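PDB 2OC3: tyrosine-protein phosphatase non-receptor type 18 from Homo sapiens, which catalyses the hydrolysis of phosphotyrosine in proteins, releasing phosphate, and acts on autophosphorylated tyrosine kinases through the phosphatase domain modelled here. Local coordinates for residues A43-D47 and G48-T52; G32-S35 and D36-C40; P71-Q74 and T75-I78. All blocks are in the same frame, centred on the assembly; numbering follows the deposited sequence. Where two conformers were deposited one is given.

Interaction 1: A43-D47 and G48-T52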
loop_
_atom_site.group_PDB
_atom_site.type_symbol
_atom_site.label_atom_id
_atom_site.label_comp_id
_atom_site.label_asym_id
_atom_site.label_seq_id
_atom_site.Cartn_x
_atom_site.Cartn_y
_atom_site.Cartn_z
ATOM N N ALA A 43 -7.847 5.797 20.668
ATOM C CA ALA A 43 -8.286 5.032 21.850
ATOM C C ALA A 43 -7.851 3.584 21.753
ATOM O O ALA A 43 -7.406 2.981 22.714
ATOM C CB ALA A 43 -9.773 5.131 21.993
ATOM N N TRP A 44 -7.888 3.028 20.550
ATOM C CA TRP A 44 -7.460 1.651 20.366
ATOM C C TRP A 44 -5.935 1.508 20.548
ATOM O O TRP A 44 -5.395 0.555 21.132
ATOM C CB TRP A 44 -7.877 1.150 18.957
ATOM C CG TRP A 44 -7.175 -0.134 18.599
ATOM C CD1 TRP A 44 -7.543 -1.408 18.972
ATOM C CD2 TRP A 44 -5.966 -0.273 17.846
ATOM N NE1 TRP A 44 -6.640 -2.317 18.488
ATOM C CE2 TRP A 44 -5.661 -1.658 17.794
ATOM C CE3 TRP A 44 -5.130 0.621 17.168
ATOM C CZ2 TRP A 44 -4.559 -2.149 17.097
ATOM C CZ3 TRP A 44 -4.033 0.122 16.479
ATOM C CH2 TRP A 44 -3.744 -1.253 16.472
ATOM N N LYS A 45 -5.180 2.458 20.040
ATOM C CA LYS A 45 -3.751 2.416 20.279
ATOM C C LYS A 45 -3.456 2.377 21.778
ATOM O O LYS A 45 -2.513 1.719 22.225
ATOM C CB LYS A 45 -3.032 3.621 19.675
ATOM C CG LYS A 45 -2.945 3.595 18.161
ATOM C CD LYS A 45 -2.431 4.941 17.587
ATOM C CE LYS A 45 -1.104 5.418 18.117
ATOM N NZ LYS A 45 -0.706 6.707 17.403
ATOM N N ALA A 46 -4.241 3.146 22.531
ATOM C CA ALA A 46 -3.970 3.300 23.963
ATOM C C ALA A 46 -4.394 2.105 24.756
ATOM O O ALA A 46 -3.722 1.752 25.735
ATOM C CB ALA A 46 -4.670 4.534 24.461
ATOM N N ASP A 47 -5.530 1.502 24.395
ATOM C CA ASP A 47 -6.119 0.433 25.217
ATOM C C ASP A 47 -6.165 -0.950 24.600
ATOM O O ASP A 47 -6.446 -1.936 25.284
ATOM C CB ASP A 47 -7.549 0.790 25.544
ATOM C CG ASP A 47 -7.657 1.963 26.486
ATOM O OD1 ASP A 47 -6.662 2.337 27.160
ATOM O OD2 ASP A 47 -8.778 2.494 26.553
ATOM N N GLY A 48 -5.909 -1.022 23.311
ATOM C CA GLY A 48 -5.958 -2.275 22.566
ATOM C C GLY A 48 -4.622 -2.999 22.531
ATOM O O GLY A 48 -3.637 -2.560 23.091
ATOM N N VAL A 49 -4.628 -4.128 21.830
ATOM C CA VAL A 49 -3.392 -4.899 21.650
ATOM C C VAL A 49 -2.637 -4.210 20.511
ATOM O O VAL A 49 -2.929 -4.415 19.318
ATOM C CB VAL A 49 -3.679 -6.363 21.369
ATOM C CG1 VAL A 49 -2.361 -7.163 21.200
ATOM C CG2 VAL A 49 -4.569 -6.975 22.511
ATOM N N CYS A 50 -1.679 -3.374 20.886
ATOM C CA CYS A 50 -1.003 -2.486 19.961
ATOM C C CYS A 50 0.357 -2.160 20.497
ATOM O O CYS A 50 0.502 -1.602 21.606
ATOM C CB CYS A 50 -1.805 -1.222 19.758
ATOM S SG CYS A 50 -0.981 -0.043 18.650
ATOM N N SER A 51 1.396 -2.605 19.784
ATOM C CA SER A 51 2.773 -2.308 20.190
ATOM C C SER A 51 3.717 -2.151 18.997
ATOM O O SER A 51 3.361 -2.494 17.881
ATOM C CB SER A 51 3.295 -3.394 21.145
ATOM O OG SER A 51 3.291 -4.685 20.572
ATOM N N THR A 52 4.881 -1.560 19.249
ATOM C CA THR A 52 5.866 -1.252 18.219
ATOM C C THR A 52 7.285 -1.669 18.695
ATOM O O THR A 52 8.284 -0.956 18.432
ATOM C CB THR A 52 5.803 0.240 17.829
ATOM O OG1 THR A 52 5.988 1.047 19.009
ATOM C CG2 THR A 52 4.456 0.580 17.200
HETATM O O HOH W 1 -7.037 -4.743 20.407
HETATM O O HOH W 2 -2.155 -0.426 24.016
HETATM O O HOH W 3 0.212 1.771 21.768
#

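Interaction 2: G32-S35 and D36-C40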
loop_
_atom_site.group_PDB
_atom_site.type_symbol
_atom_site.label_atom_id
_atom_site.label_comp_id
_atom_site.label_asym_id
_atom_site.label_seq_id
_atom_site.Cartn_x
_atom_site.Cartn_y
_atom_site.Cartn_z
ATOM N N GLY A 32 -16.482 15.516 10.742
ATOM C CA GLY A 32 -16.816 14.854 11.998
ATOM C C GLY A 32 -16.539 13.364 11.995
ATOM O O GLY A 32 -16.024 12.810 12.957
ATOM N N GLU A 33 -16.879 12.713 10.890
ATOM C CA GLU A 33 -16.657 11.294 10.744
ATOM C C GLU A 33 -15.160 10.977 10.789
ATOM O O GLU A 33 -14.774 10.014 11.453
ATOM C CB GLU A 33 -17.248 10.826 9.415
ATOM C CG GLU A 33 -17.561 9.417 9.362
ATOM C CD GLU A 33 -18.394 9.072 8.142
ATOM O OE1 GLU A 33 -19.575 9.466 8.044
ATOM O OE2 GLU A 33 -17.849 8.393 7.278
ATOM N N PHE A 34 -14.344 11.759 10.074
ATOM C CA PHE A 34 -12.888 11.531 10.141
ATOM C C PHE A 34 -12.349 11.834 11.544
ATOM O O PHE A 34 -11.450 11.135 12.036
ATOM C CB PHE A 34 -12.094 12.283 9.076
ATOM C CG PHE A 34 -10.660 11.788 8.954
ATOM C CD1 PHE A 34 -10.428 10.485 8.575
ATOM C CD2 PHE A 34 -9.597 12.578 9.290
ATOM C CE1 PHE A 34 -9.131 9.973 8.499
ATOM C CE2 PHE A 34 -8.275 12.058 9.230
ATOM C CZ PHE A 34 -8.074 10.787 8.812
ATOM N N SER A 35 -12.902 12.847 12.208
ATOM C CA SER A 35 -12.437 13.146 13.559
ATOM C C SER A 35 -12.764 11.949 14.459
ATOM O O SER A 35 -11.946 11.555 15.317
ATOM C CB SER A 35 -13.090 14.436 14.051
ATOM O OG SER A 35 -12.697 14.730 15.371
ATOM N N ASP A 36 -13.911 11.293 14.240
ATOM C CA ASP A 36 -14.274 10.108 15.010
ATOM C C ASP A 36 -13.348 8.924 14.720
ATOM O O ASP A 36 -13.007 8.147 15.610
ATOM C CB ASP A 36 -15.732 9.712 14.748
ATOM C CG ASP A 36 -16.731 10.684 15.363
ATOM O OD1 ASP A 36 -16.364 11.472 16.276
ATOM O OD2 ASP A 36 -17.896 10.654 14.912
ATOM N N ILE A 37 -13.003 8.732 13.453
ATOM C CA ILE A 37 -12.020 7.700 13.145
ATOM C C ILE A 37 -10.711 7.955 13.906
ATOM O O ILE A 37 -10.139 7.028 14.464
ATOM C CB ILE A 37 -11.717 7.585 11.646
ATOM C CG1 ILE A 37 -12.972 7.146 10.875
ATOM C CG2 ILE A 37 -10.587 6.580 11.418
ATOM C CD1 ILE A 37 -12.836 7.242 9.369
ATOM N N GLN A 38 -10.260 9.207 13.942
ATOM C CA GLN A 38 -9.005 9.504 14.609
ATOM C C GLN A 38 -9.146 9.241 16.100
ATOM O O GLN A 38 -8.270 8.679 16.725
ATOM C CB GLN A 38 -8.604 10.953 14.359
ATOM C CG GLN A 38 -8.293 11.290 12.893
ATOM C CD GLN A 38 -6.819 11.579 12.624
ATOM O OE1 GLN A 38 -6.000 10.682 12.527
ATOM N NE2 GLN A 38 -6.503 12.846 12.442
ATOM N N ALA A 39 -10.287 9.606 16.671
ATOM C CA ALA A 39 -10.501 9.413 18.109
ATOM C C ALA A 39 -10.565 7.944 18.474
ATOM O O ALA A 39 -9.970 7.531 19.443
ATOM C CB ALA A 39 -11.819 10.123 18.594
ATOM N N CYS A 40 -11.270 7.154 17.677
ATOM C CA CYS A 40 -11.387 5.730 17.922
ATOM C C CYS A 40 -10.066 4.999 17.721
ATOM O O CYS A 40 -9.717 4.098 18.491
ATOM C CB CYS A 40 -12.444 5.110 16.987
ATOM S SG CYS A 40 -14.164 5.658 17.411
#

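Interaction 3: P71-Q74 and T75-I78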
loop_
_atom_site.group_PDB
_atom_site.type_symbol
_atom_site.label_atom_id
_atom_site.label_comp_id
_atom_site.label_asym_id
_atom_site.label_seq_id
_atom_site.Cartn_x
_atom_site.Cartn_y
_atom_site.Cartn_z
ATOM N N PRO A 71 5.824 -0.072 12.377
ATOM C CA PRO A 71 4.787 -1.050 12.095
ATOM C C PRO A 71 4.277 -1.650 13.400
ATOM O O PRO A 71 5.040 -1.923 14.325
ATOM C CB PRO A 71 5.549 -2.121 11.278
ATOM C CG PRO A 71 6.935 -2.059 11.806
ATOM C CD PRO A 71 7.165 -0.592 12.038
ATOM N N TYR A 72 2.987 -1.904 13.477
ATOM C CA TYR A 72 2.466 -2.548 14.687
ATOM C C TYR A 72 2.955 -3.975 14.695
ATOM O O TYR A 72 2.934 -4.663 13.683
ATOM C CB TYR A 72 0.949 -2.574 14.654
ATOM C CG TYR A 72 0.315 -1.182 14.653
ATOM C CD1 TYR A 72 0.834 -0.194 15.479
ATOM C CD2 TYR A 72 -0.801 -0.868 13.864
ATOM C CE1 TYR A 72 0.280 1.071 15.542
ATOM C CE2 TYR A 72 -1.367 0.439 13.940
ATOM C CZ TYR A 72 -0.807 1.370 14.796
ATOM O OH TYR A 72 -1.278 2.706 14.905
ATOM N N ASP A 73 3.430 -4.436 15.838
ATOM C CA ASP A 73 3.900 -5.825 15.943
ATOM C C ASP A 73 2.844 -6.846 15.552
ATOM O O ASP A 73 3.171 -7.925 15.083
ATOM C CB ASP A 73 4.290 -6.116 17.399
ATOM C CG ASP A 73 5.481 -5.276 17.896
ATOM O OD1 ASP A 73 6.508 -5.192 17.168
ATOM O OD2 ASP A 73 5.418 -4.716 19.025
ATOM N N GLN A 74 1.588 -6.541 15.836
ATOM C CA GLN A 74 0.510 -7.523 15.720
ATOM C C GLN A 74 0.268 -8.037 14.297
ATOM O O GLN A 74 -0.279 -9.125 14.101
ATOM C CB GLN A 74 -0.778 -6.938 16.276
ATOM C CG GLN A 74 -0.785 -6.734 17.786
ATOM C CD GLN A 74 0.179 -5.718 18.289
ATOM O OE1 GLN A 74 0.428 -4.668 17.679
ATOM N NE2 GLN A 74 0.735 -6.005 19.511
ATOM N N THR A 75 0.615 -7.214 13.312
ATOM C CA THR A 75 0.335 -7.469 11.906
ATOM C C THR A 75 1.631 -7.266 11.079
ATOM O O THR A 75 1.554 -7.231 9.853
ATOM C CB THR A 75 -0.725 -6.482 11.389
ATOM O OG1 THR A 75 -0.240 -5.155 11.610
ATOM C CG2 THR A 75 -2.093 -6.699 12.061
ATOM N N ARG A 76 2.805 -7.115 11.696
ATOM C CA ARG A 76 3.997 -6.807 10.917
ATOM C C ARG A 76 4.387 -7.949 10.000
ATOM O O ARG A 76 4.165 -9.118 10.284
ATOM C CB ARG A 76 5.207 -6.407 11.781
ATOM C CG ARG A 76 5.851 -7.516 12.546
ATOM C CD ARG A 76 7.044 -6.986 13.325
ATOM N NE ARG A 76 7.829 -8.036 13.968
ATOM C CZ ARG A 76 9.003 -8.514 13.543
ATOM N NH1 ARG A 76 9.615 -9.462 14.266
ATOM N NH2 ARG A 76 9.598 -8.076 12.433
ATOM N N VAL A 77 5.030 -7.604 8.890
ATOM C CA VAL A 77 5.565 -8.591 7.952
ATOM C C VAL A 77 6.846 -9.144 8.541
ATOM O O VAL A 77 7.786 -8.412 8.780
ATOM C CB VAL A 77 5.860 -7.899 6.596
ATOM C CG1 VAL A 77 6.597 -8.891 5.676
ATOM C CG2 VAL A 77 4.594 -7.425 5.943
ATOM N N ILE A 78 6.898 -10.454 8.747
ATOM C CA ILE A 78 8.075 -11.127 9.264
ATOM C C ILE A 78 8.769 -11.794 8.089
ATOM O O ILE A 78 8.212 -12.686 7.450
ATOM C CB ILE A 78 7.697 -12.202 10.313
ATOM C CG1 ILE A 78 6.837 -11.608 11.408
ATOM C CG2 ILE A 78 8.956 -12.844 10.903
ATOM C CD1 ILE A 78 7.597 -10.812 12.349
#

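Interaction 1: A43-D47 and G48-T52
Cys50 lies over one face of the Trp44 indole: its CB stands 4.0 Å from the centroid of the six-membered ring, close to the normal and shifted toward the rim, a CH-pi contact. SG leans further out and meets the ring obliquely, 3.7 Å from Trp44 CH2. Two torsions bring the groups together. Trp44 CG is anti to the backbone N (chi1 166°), which lays the indole alongside the last turn, beside the Gly48-Cys50 chain, and Cys50 SG is likewise anti to its own N (chi1 178°). Gly48 CA approaches the pyrrole part of the indole, 4.0 Å from Trp44 CD1. Beneath this packing the helix finishes with a backbone bond from Gly48 N to Trp44 O of 2.7 Å, bent at the hydrogen (144°). Water 1 accepts from both Trp44 NE1 and Val49 N, bridging the indole N-H to the departing chain. On the Lys45 side, water 3 donates to Lys45 O and, weakly, to Cys50 O. Tyr72, from a later loop, meets the indole edge-to-face. The whole is the C-terminal end of helix 29-47 of the tyrosine phosphatase domain, where the outgoing chain passes over the Trp44 ring and makes a cysteine sulfur-aromatic contact with it.

Interaction 2: G32-S35 and D36-C40
Gly32 accepts the first of four successive i to i+4 bonds in this piece of alpha helix, from Asp36 N to Gly32 O at 2.9 Å. The Asp36 carboxylate sits beside that same carbonyl, an acceptor next to an acceptor, and therefore gets no bond from it. Glu33 O takes Ile37 N at 3.0 Å, and Ile37 CG1 comes 3.4 Å from Glu33 O. The Glu33 side chain itself turns from the segment ahead, and its OE2 is held by the hydroxyls of Tyr285 and Tyr289. Phe34 carries the side-chain contact. Its CG is anti to the backbone N (chi1 -166°), which carries the ring out from the helix, with the side chains of the next turn, Ile37 and Gln38, both on one side of its plane. Ile37 CD1 meets it obliquely, 4.1 Å from Phe34 CD1, the two side chains crossing at about a right angle. Gln38 CG comes over one face, 4.1 Å from the ring centroid, and the amide follows with its plane 26° from that of the ring. Both Ile37 and Gln38 were deposited in two conformers, so the details at their ends are less certain than the ring. Ser35 ends the segment by accepting Ala39 N on its carbonyl, the Ala39 methyl lying close by. Among its neighbours, this helix packs on helix 264-272, where Phe265 touches Glu33, Asp36 and Ile37 and Arg272 donates to Gln38 OE1. Helix 282-296 also packs here, Tyr285 meeting both the Phe34 ring and Ile37.

Interaction 3: P71-Q74 and T75-I78
A beta turn of type I shape, Tyr72 to Thr75, brings the chain round into the short, weakly bonded strand at about 76-78 of the tyrosine phosphatase domain. Asp73 and Gln74 occupy its corners with helix-like backbone angles, and the closing bond, Thr75 N to Tyr72 O, is straight but long and weak at 3.5 Å. Arg76 follows the turn closely: its CB comes 3.4 Å from Tyr72 O, and Arg76 CG lies 3.7 Å from Asp73 O. Pro71 CB also touches Arg76 CB, at 4.3 Å, so the proline packs against the root of the arginine. The Arg76 CG lies between the backbone N and the carbonyl carbon (chi1 72°), and from there the chain runs extended to NE, past Asp73. Asp73 OD1 stays 4.5 Å from Arg76 NE and well out of the guanidinium plane, so the two charges are merely near each other; the arginine's salt bridge is with Asp89. The Asp73 carboxylate is instead gripped by the backbone N atoms of Val53 and Ala54, at the start of helix 53-56, and by Ser51. Thr75 OG1 binds both Gln274 O and Asn94 ND2, joining the turn to two other parts of the domain. A valine in its place would probably leave Gln274 O and Asn94 ND2 without this shared hydroxyl and weaken the hold on the turn. Within the turn, that hydroxyl packs beside the tyrosine, with Thr75 OG1 4.2 Å from Tyr72 CB.

Overall arrangement
From the N terminus the chain first makes interaction 2, within the body of helix 29-47, then interaction 1 at the end of the same helix, and after helix 53-56 interaction 3. All three are local and run in series, so none nests in or crosses another; interaction 1 closes the helix end, interaction 3 a turn before strand 76-78. Interactions 1 and 3 meet directly, through the Ser51 hydroxyl on one side and the side chains of Asp73 and Gln74 on the other. Interaction 2 stays about 9 Å from interaction 3 at their nearest atoms. Together they join helix 29-47, packed on helices 264-272 and 282-296, to the loop beside strand 93-97.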